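Local coordinates for protein polycyclic ketone monooxygenase (Myceliophthora thermophila, PDB 5MQ6) that uses flavin and NADPH to insert one oxygen atom beside the carbonyl of ketones, polycyclic ones in particular, giving esters or lactones, at residues T301-W306 against R426-D431; Q24-E29 against W419-C424. One frame throughout, in Å; residues are numbered along the deposited sequence.

Contact 1 of 2, residues T301-W306 against R426-D431. With NDP (NADPH dihydro-nicotinamide-adenine-dinucleotide phosphate), chain C.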
loop_
_atom_site.group_PDB
_atom_site.type_symbol
_atom_site.label_atom_id
_atom_site.label_comp_id
_atom_site.label_asym_id
_atom_site.label_seq_id
_atom_site.Cartn_x
_atom_site.Cartn_y
_atom_site.Cartn_z
ATOM N N THR A 301 12.331 15.557 -0.160
ATOM C CA THR A 301 13.055 14.682 0.801
ATOM C C THR A 301 13.721 13.512 0.097
ATOM O O THR A 301 13.065 12.691 -0.530
ATOM C CB THR A 301 12.152 14.159 1.923
ATOM O OG1 THR A 301 11.470 15.260 2.495
ATOM C CG2 THR A 301 12.945 13.534 3.090
ATOM N N PRO A 302 15.048 13.406 0.219
ATOM C CA PRO A 302 15.691 12.284 -0.411
ATOM C C PRO A 302 15.237 10.923 0.175
ATOM O O PRO A 302 14.897 10.857 1.324
ATOM C CB PRO A 302 17.164 12.522 -0.107
ATOM C CG PRO A 302 17.166 13.309 1.163
ATOM C CD PRO A 302 15.973 14.197 1.051
ATOM N N SER A 303 15.224 9.863 -0.637
ATOM C CA SER A 303 15.132 8.462 -0.137
ATOM C C SER A 303 16.493 7.926 0.323
ATOM O O SER A 303 17.575 8.300 -0.214
ATOM C CB SER A 303 14.604 7.512 -1.230
ATOM O OG SER A 303 13.176 7.644 -1.372
ATOM N N GLY A 304 16.444 7.061 1.324
ATOM C CA GLY A 304 17.554 6.215 1.608
ATOM C C GLY A 304 17.537 5.020 0.677
ATOM O O GLY A 304 16.706 4.148 0.764
ATOM N N VAL A 305 18.492 5.007 -0.208
ATOM C CA VAL A 305 18.586 4.104 -1.284
ATOM C C VAL A 305 19.622 3.020 -0.999
ATOM O O VAL A 305 20.834 3.263 -0.987
ATOM C CB VAL A 305 18.916 4.868 -2.571
ATOM C CG1 VAL A 305 18.972 3.885 -3.757
ATOM C CG2 VAL A 305 17.870 5.916 -2.800
ATOM N N TRP A 306 19.132 1.827 -0.770
ATOM C CA TRP A 306 20.015 0.684 -0.450
ATOM C C TRP A 306 20.198 -0.161 -1.704
ATOM O O TRP A 306 19.689 0.200 -2.750
ATOM C CB TRP A 306 19.433 -0.071 0.762
ATOM C CG TRP A 306 20.356 -0.965 1.536
ATOM C CD1 TRP A 306 20.066 -2.219 1.941
ATOM C CD2 TRP A 306 21.724 -0.696 1.975
ATOM N NE1 TRP A 306 21.119 -2.752 2.643
ATOM C CE2 TRP A 306 22.147 -1.846 2.706
ATOM C CE3 TRP A 306 22.608 0.408 1.865
ATOM C CZ2 TRP A 306 23.413 -1.948 3.298
ATOM C CZ3 TRP A 306 23.910 0.274 2.400
ATOM C CH2 TRP A 306 24.293 -0.889 3.132
ATOM N N ARG A 426 9.353 4.441 3.558
ATOM C CA ARG A 426 9.580 3.116 2.969
ATOM C C ARG A 426 11.038 3.034 2.444
ATOM O O ARG A 426 11.544 3.949 1.803
ATOM C CB ARG A 426 8.560 2.657 1.909
ATOM C CG ARG A 426 8.538 1.107 1.888
ATOM C CD ARG A 426 7.469 0.535 1.031
ATOM N NE ARG A 426 7.667 -0.824 0.532
ATOM C CZ ARG A 426 7.088 -1.925 1.057
ATOM N NH1 ARG A 426 6.371 -1.898 2.186
ATOM N NH2 ARG A 426 7.240 -3.103 0.489
ATOM N N PRO A 427 11.760 1.995 2.825
ATOM C CA PRO A 427 13.102 1.899 2.227
ATOM C C PRO A 427 12.972 1.563 0.727
ATOM O O PRO A 427 11.956 0.968 0.317
ATOM C CB PRO A 427 13.754 0.732 2.993
ATOM C CG PRO A 427 12.667 0.089 3.790
ATOM C CD PRO A 427 11.590 1.097 3.974
ATOM N N THR A 428 13.988 1.934 -0.042
ATOM C CA THR A 428 14.012 1.800 -1.527
ATOM C C THR A 428 15.281 1.158 -1.842
ATOM O O THR A 428 16.239 1.226 -1.047
ATOM C CB THR A 428 13.949 3.153 -2.234
ATOM O OG1 THR A 428 15.141 3.914 -1.926
ATOM C CG2 THR A 428 12.746 3.897 -1.728
ATOM N N PHE A 429 15.299 0.425 -2.953
ATOM C CA PHE A 429 16.441 -0.414 -3.271
ATOM C C PHE A 429 16.727 -0.199 -4.739
ATOM O O PHE A 429 15.813 -0.276 -5.541
ATOM C CB PHE A 429 16.144 -1.862 -2.995
ATOM C CG PHE A 429 15.648 -2.139 -1.588
ATOM C CD1 PHE A 429 14.264 -1.979 -1.270
ATOM C CD2 PHE A 429 16.510 -2.580 -0.594
ATOM C CE1 PHE A 429 13.784 -2.188 -0.004
ATOM C CE2 PHE A 429 16.000 -2.790 0.716
ATOM C CZ PHE A 429 14.635 -2.594 0.988
ATOM N N SER A 430 17.979 0.122 -5.092
ATOM C CA SER A 430 18.354 0.335 -6.450
ATOM C C SER A 430 19.875 0.288 -6.607
ATOM O O SER A 430 20.647 0.904 -5.787
ATOM C CB SER A 430 17.874 1.703 -6.923
ATOM O OG SER A 430 18.250 1.830 -8.302
ATOM N N ASP A 431 20.290 -0.417 -7.670
ATOM C CA ASP A 431 21.669 -0.427 -8.137
ATOM C C ASP A 431 21.960 0.499 -9.330
ATOM O O ASP A 431 23.052 0.477 -9.832
ATOM C CB ASP A 431 22.071 -1.872 -8.459
ATOM C CG ASP A 431 21.951 -2.773 -7.276
ATOM O OD1 ASP A 431 22.186 -2.277 -6.132
ATOM O OD2 ASP A 431 21.651 -3.995 -7.451
HETATM P PA NDP C . 5.678 8.627 -2.360
HETATM O O1A NDP C . 4.444 9.278 -1.644
HETATM O O2A NDP C . 6.558 7.594 -1.702
HETATM O O5B NDP C . 6.548 9.838 -2.957
HETATM C C5B NDP C . 5.983 11.056 -3.398
HETATM C C4B NDP C . 7.186 11.959 -3.583
HETATM O O4B NDP C . 6.752 13.276 -4.014
HETATM C C3B NDP C . 7.975 12.114 -2.280
HETATM O O3B NDP C . 9.374 11.907 -2.551
HETATM C C2B NDP C . 7.590 13.523 -1.885
HETATM O O2B NDP C . 8.548 14.184 -1.008
HETATM C C1B NDP C . 7.428 14.206 -3.225
HETATM N N9A NDP C . 6.672 15.452 -3.086
HETATM C C8A NDP C . 5.447 15.646 -2.498
HETATM N N7A NDP C . 5.095 16.946 -2.532
HETATM C C5A NDP C . 6.139 17.556 -3.150
HETATM C C6A NDP C . 6.444 18.940 -3.487
HETATM N N6A NDP C . 5.550 19.868 -3.167
HETATM N N1A NDP C . 7.613 19.193 -4.112
HETATM C C2A NDP C . 8.535 18.228 -4.430
HETATM N N3A NDP C . 8.354 16.928 -4.144
HETATM C C4A NDP C . 7.179 16.582 -3.510
HETATM O O3 NDP C . 5.205 7.918 -3.709
HETATM P PN NDP C . 5.891 6.732 -4.617
HETATM O O1N NDP C . 4.921 6.561 -5.829
HETATM O O2N NDP C . 7.335 7.043 -4.943
HETATM O O5D NDP C . 5.859 5.411 -3.682
HETATM C C5D NDP C . 4.580 5.039 -3.063
HETATM C C4D NDP C . 4.621 3.622 -2.520
HETATM O O4D NDP C . 4.659 2.662 -3.599
HETATM C C3D NDP C . 5.966 3.363 -1.837
HETATM O O3D NDP C . 6.225 4.097 -0.580
HETATM C C2D NDP C . 6.050 1.823 -1.878
HETATM O O2D NDP C . 5.193 1.217 -0.856
HETATM C C1D NDP C . 5.617 1.566 -3.320
HETATM P P2B NDP C . 8.365 14.055 0.599
HETATM O O1X NDP C . 6.872 14.317 0.840
HETATM O O2X NDP C . 9.157 15.166 1.254
HETATM O O3X NDP C . 8.949 12.694 1.004
HETATM O O HOH W 1 13.858 5.634 2.293
#
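Trp306 and Thr428 are joined backbone to backbone where strands 305-306 and 428-429 form a two-stranded parallel sheet, a compact example of how two distant loops can be zipped together over a few residues. Trp306 N donates almost straight to Thr428 O (3.0 Å, 173° at the hydrogen), and Ser430 N returns a bond to Trp306 O at 2.9 Å. The backbones are closest at this end, 4.7 Å between the CA atoms of Trp306 and Phe429; Val305 CG1 packs 4.0 Å from Ser430 CB, while Trp306 CB meets the Phe429 ring at CD2. The indole itself leads away from the pairing, its NE1 bonded to Glu358. Toward Gly304 the pairing gives way to a side-chain bond. Thr428 OG1, set between backbone N and carbonyl carbon (chi1 65°), donates to Gly304 O at 3.1 Å from well above the carbonyl plane, and Val305 CG2 lies against the same hydroxyl. Beyond it the chains spread to 6.2 Å between the CA atoms of Gly304 and Pro427, and a water bridges Gly304 N and Arg426 O on this looser, partly exposed side. Arg426, salt-bridged to Asp133, lays CD 3.0 Å from O2D of NADPH. On the face carrying Val305 and Thr428, Ile282 of helix 279-289 touches both, with Ser303 and Ser430; helix 433-436 covers Val305, and helix 378-406 receives Trp306.

Contact 2 of 2, residues Q24-E29 against W419-C424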
loop_
_atom_site.group_PDB
_atom_site.type_symbol
_atom_site.label_atom_id
_atom_site.label_comp_id
_atom_site.label_asym_id
_atom_site.label_seq_id
_atom_site.Cartn_x
_atom_site.Cartn_y
_atom_site.Cartn_z
ATOM N N GLN A 24 20.353 15.182 16.457
ATOM C CA GLN A 24 20.249 16.617 16.174
ATOM C C GLN A 24 20.163 16.958 14.687
ATOM O O GLN A 24 19.365 17.830 14.292
ATOM C CB GLN A 24 21.351 17.423 16.845
ATOM C CG GLN A 24 21.002 17.743 18.292
ATOM C CD GLN A 24 22.006 18.684 18.923
ATOM O OE1 GLN A 24 21.629 19.742 19.451
ATOM N NE2 GLN A 24 23.298 18.314 18.864
ATOM N N LYS A 25 20.967 16.313 13.848
ATOM C CA LYS A 25 20.835 16.501 12.388
ATOM C C LYS A 25 19.449 16.014 11.895
ATOM O O LYS A 25 18.842 16.648 11.034
ATOM C CB LYS A 25 21.975 15.785 11.669
ATOM C CG LYS A 25 21.898 15.798 10.176
ATOM C CD LYS A 25 21.979 17.183 9.556
ATOM C CE LYS A 25 22.754 17.080 8.256
ATOM N NZ LYS A 25 22.557 18.271 7.400
ATOM N N TYR A 26 18.974 14.906 12.466
ATOM C CA TYR A 26 17.660 14.311 12.160
ATOM C C TYR A 26 16.486 15.260 12.527
ATOM O O TYR A 26 15.617 15.488 11.683
ATOM C CB TYR A 26 17.476 12.968 12.914
ATOM C CG TYR A 26 18.184 11.700 12.354
ATOM C CD1 TYR A 26 19.072 11.738 11.289
ATOM C CD2 TYR A 26 17.947 10.464 12.958
ATOM C CE1 TYR A 26 19.725 10.605 10.867
ATOM C CE2 TYR A 26 18.546 9.302 12.533
ATOM C CZ TYR A 26 19.465 9.363 11.469
ATOM O OH TYR A 26 20.071 8.183 11.021
ATOM N N THR A 27 16.475 15.830 13.743
ATOM C CA THR A 27 15.397 16.793 14.066
ATOM C C THR A 27 15.487 18.088 13.187
ATOM O O THR A 27 14.469 18.516 12.645
ATOM C CB THR A 27 15.085 17.011 15.590
ATOM O OG1 THR A 27 15.330 18.356 15.953
ATOM C CG2 THR A 27 15.801 16.111 16.498
ATOM N N ALA A 28 16.682 18.629 12.924
ATOM C CA ALA A 28 16.818 19.783 11.990
ATOM C C ALA A 28 16.226 19.532 10.602
ATOM O O ALA A 28 15.492 20.416 10.022
ATOM C CB ALA A 28 18.261 20.257 11.856
ATOM N N GLU A 29 16.540 18.349 10.058
ATOM C CA GLU A 29 16.021 17.981 8.739
ATOM C C GLU A 29 14.513 17.714 8.778
ATOM O O GLU A 29 13.818 17.970 7.759
ATOM C CB GLU A 29 16.767 16.805 8.132
ATOM C CG GLU A 29 18.255 17.081 7.940
ATOM C CD GLU A 29 18.556 18.143 6.925
ATOM O OE1 GLU A 29 19.626 18.746 7.056
ATOM O OE2 GLU A 29 17.740 18.405 6.004
ATOM N N TRP A 419 18.526 11.845 6.170
ATOM C CA TRP A 419 18.822 12.020 7.569
ATOM C C TRP A 419 17.580 11.819 8.426
ATOM O O TRP A 419 17.069 12.736 9.046
ATOM C CB TRP A 419 19.337 13.428 7.811
ATOM C CG TRP A 419 20.593 13.670 7.128
ATOM C CD1 TRP A 419 20.733 14.269 5.921
ATOM C CD2 TRP A 419 21.908 13.289 7.551
ATOM N NE1 TRP A 419 22.050 14.309 5.550
ATOM C CE2 TRP A 419 22.807 13.691 6.519
ATOM C CE3 TRP A 419 22.419 12.679 8.689
ATOM C CZ2 TRP A 419 24.214 13.559 6.622
ATOM C CZ3 TRP A 419 23.836 12.509 8.781
ATOM C CH2 TRP A 419 24.708 12.943 7.753
ATOM N N TYR A 420 17.131 10.604 8.465
ATOM C CA TYR A 420 16.031 10.214 9.318
ATOM C C TYR A 420 16.174 8.728 9.601
ATOM O O TYR A 420 16.765 8.034 8.799
ATOM C CB TYR A 420 14.664 10.445 8.650
ATOM C CG TYR A 420 14.547 10.015 7.231
ATOM C CD1 TYR A 420 14.353 8.672 6.869
ATOM C CD2 TYR A 420 14.616 10.943 6.216
ATOM C CE1 TYR A 420 14.227 8.290 5.528
ATOM C CE2 TYR A 420 14.476 10.588 4.895
ATOM C CZ TYR A 420 14.298 9.274 4.574
ATOM O OH TYR A 420 14.258 8.979 3.295
ATOM N N PRO A 421 15.572 8.232 10.696
ATOM C CA PRO A 421 15.603 6.787 10.939
ATOM C C PRO A 421 14.970 5.968 9.789
ATOM O O PRO A 421 14.028 6.417 9.150
ATOM C CB PRO A 421 14.757 6.631 12.179
ATOM C CG PRO A 421 14.715 7.968 12.821
ATOM C CD PRO A 421 14.853 8.969 11.733
ATOM N N THR A 422 15.520 4.798 9.538
ATOM C CA THR A 422 15.079 3.905 8.488
ATOM C C THR A 422 13.541 3.701 8.531
ATOM O O THR A 422 12.896 3.641 7.503
ATOM C CB THR A 422 15.762 2.511 8.611
ATOM O OG1 THR A 422 17.217 2.629 8.704
ATOM C CG2 THR A 422 15.427 1.658 7.413
ATOM N N TRP A 423 12.983 3.551 9.730
ATOM C CA TRP A 423 11.559 3.354 9.849
ATOM C C TRP A 423 10.595 4.522 9.420
ATOM O O TRP A 423 9.411 4.271 9.359
ATOM C CB TRP A 423 11.240 2.876 11.253
ATOM C CG TRP A 423 11.395 3.913 12.338
ATOM C CD1 TRP A 423 10.535 4.929 12.624
ATOM C CD2 TRP A 423 12.483 4.034 13.269
ATOM N NE1 TRP A 423 10.989 5.631 13.693
ATOM C CE2 TRP A 423 12.178 5.113 14.115
ATOM C CE3 TRP A 423 13.650 3.289 13.503
ATOM C CZ2 TRP A 423 13.010 5.516 15.164
ATOM C CZ3 TRP A 423 14.507 3.689 14.554
ATOM C CH2 TRP A 423 14.160 4.789 15.388
ATOM N N CYS A 424 11.070 5.744 9.146
ATOM C CA CYS A 424 10.198 6.885 8.869
ATOM C C CYS A 424 9.643 6.968 7.443
ATOM O O CYS A 424 8.721 7.727 7.203
ATOM C CB CYS A 424 10.931 8.210 9.142
ATOM S SG CYS A 424 11.313 8.505 10.871
HETATM O O HOH W 2 14.892 13.994 9.852
#
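Tyr26 lays its ring against the backbone of Trp419, Tyr420 and Pro421, so that a helix near the start of the chain, 22-31, is packed on the loop after helix 410-416 through an aromatic ring lying on peptide groups. From CB, which is 3.9 Å from Trp419 O, the side chain turns CG anti to its own carbonyl carbon (chi1 -78°). CD1 then comes within 3.2 Å of Trp419 O, and CE1 meets Tyr420 N at 3.5 Å, the amide lying over one face of the ring. On the other flank CD2 touches Pro421 CD at 3.6 Å, with CE2 close behind it. CZ passes Tyr420 C, and the tip, OH, bonds to Arg400 of helix 378-406. An alanine here would probably open a gap over the Tyr420 peptide and beside Pro421 CD, and leave Arg400 without its phenolic partner.

One turn of the same helix shows how a lysine can serve an aromatic ring and a carboxylate together. The Lys25 chain, bent at chi2 and chi3, crosses the Trp419 indole obliquely, CG lying over one face, near CE3, and CE making a CH-pi contact over the five-membered ring. Glu29 CG packs on Trp419 CB, and its OE2 is salt-bridged to Arg33 and Lys32. At the end of its chain, Lys25 NZ stands 4.6 Å from the centroid of the indole's five-membered ring, a cation-pi contact, and 3.0 Å from Glu29 OE1, its salt-bridge partner.

Contacts 1 and 2 lie about 14 Å apart between centres and are continuous on one side only: 419-424 runs on through Lys425, which binds NADPH, into 426-431. Tyr420 joins them directly, its OH 2.8 Å from Pro302 O in a probable hydrogen bond, while its CE2 packs 3.8 Å from Thr301 CG2. Thr301 OG1 in turn donates to O2X of the NADPH 2'-phosphate at 2.6 Å. Arg33, salt-bridged to Glu29 of contact 2, is also hydrogen-bonded to Thr301 OG1, so the region of helix 22-31 has a second link, through Arg33, to that residue. Contact 1 thus borders the cofactor itself, whereas contact 2 stands one layer behind it.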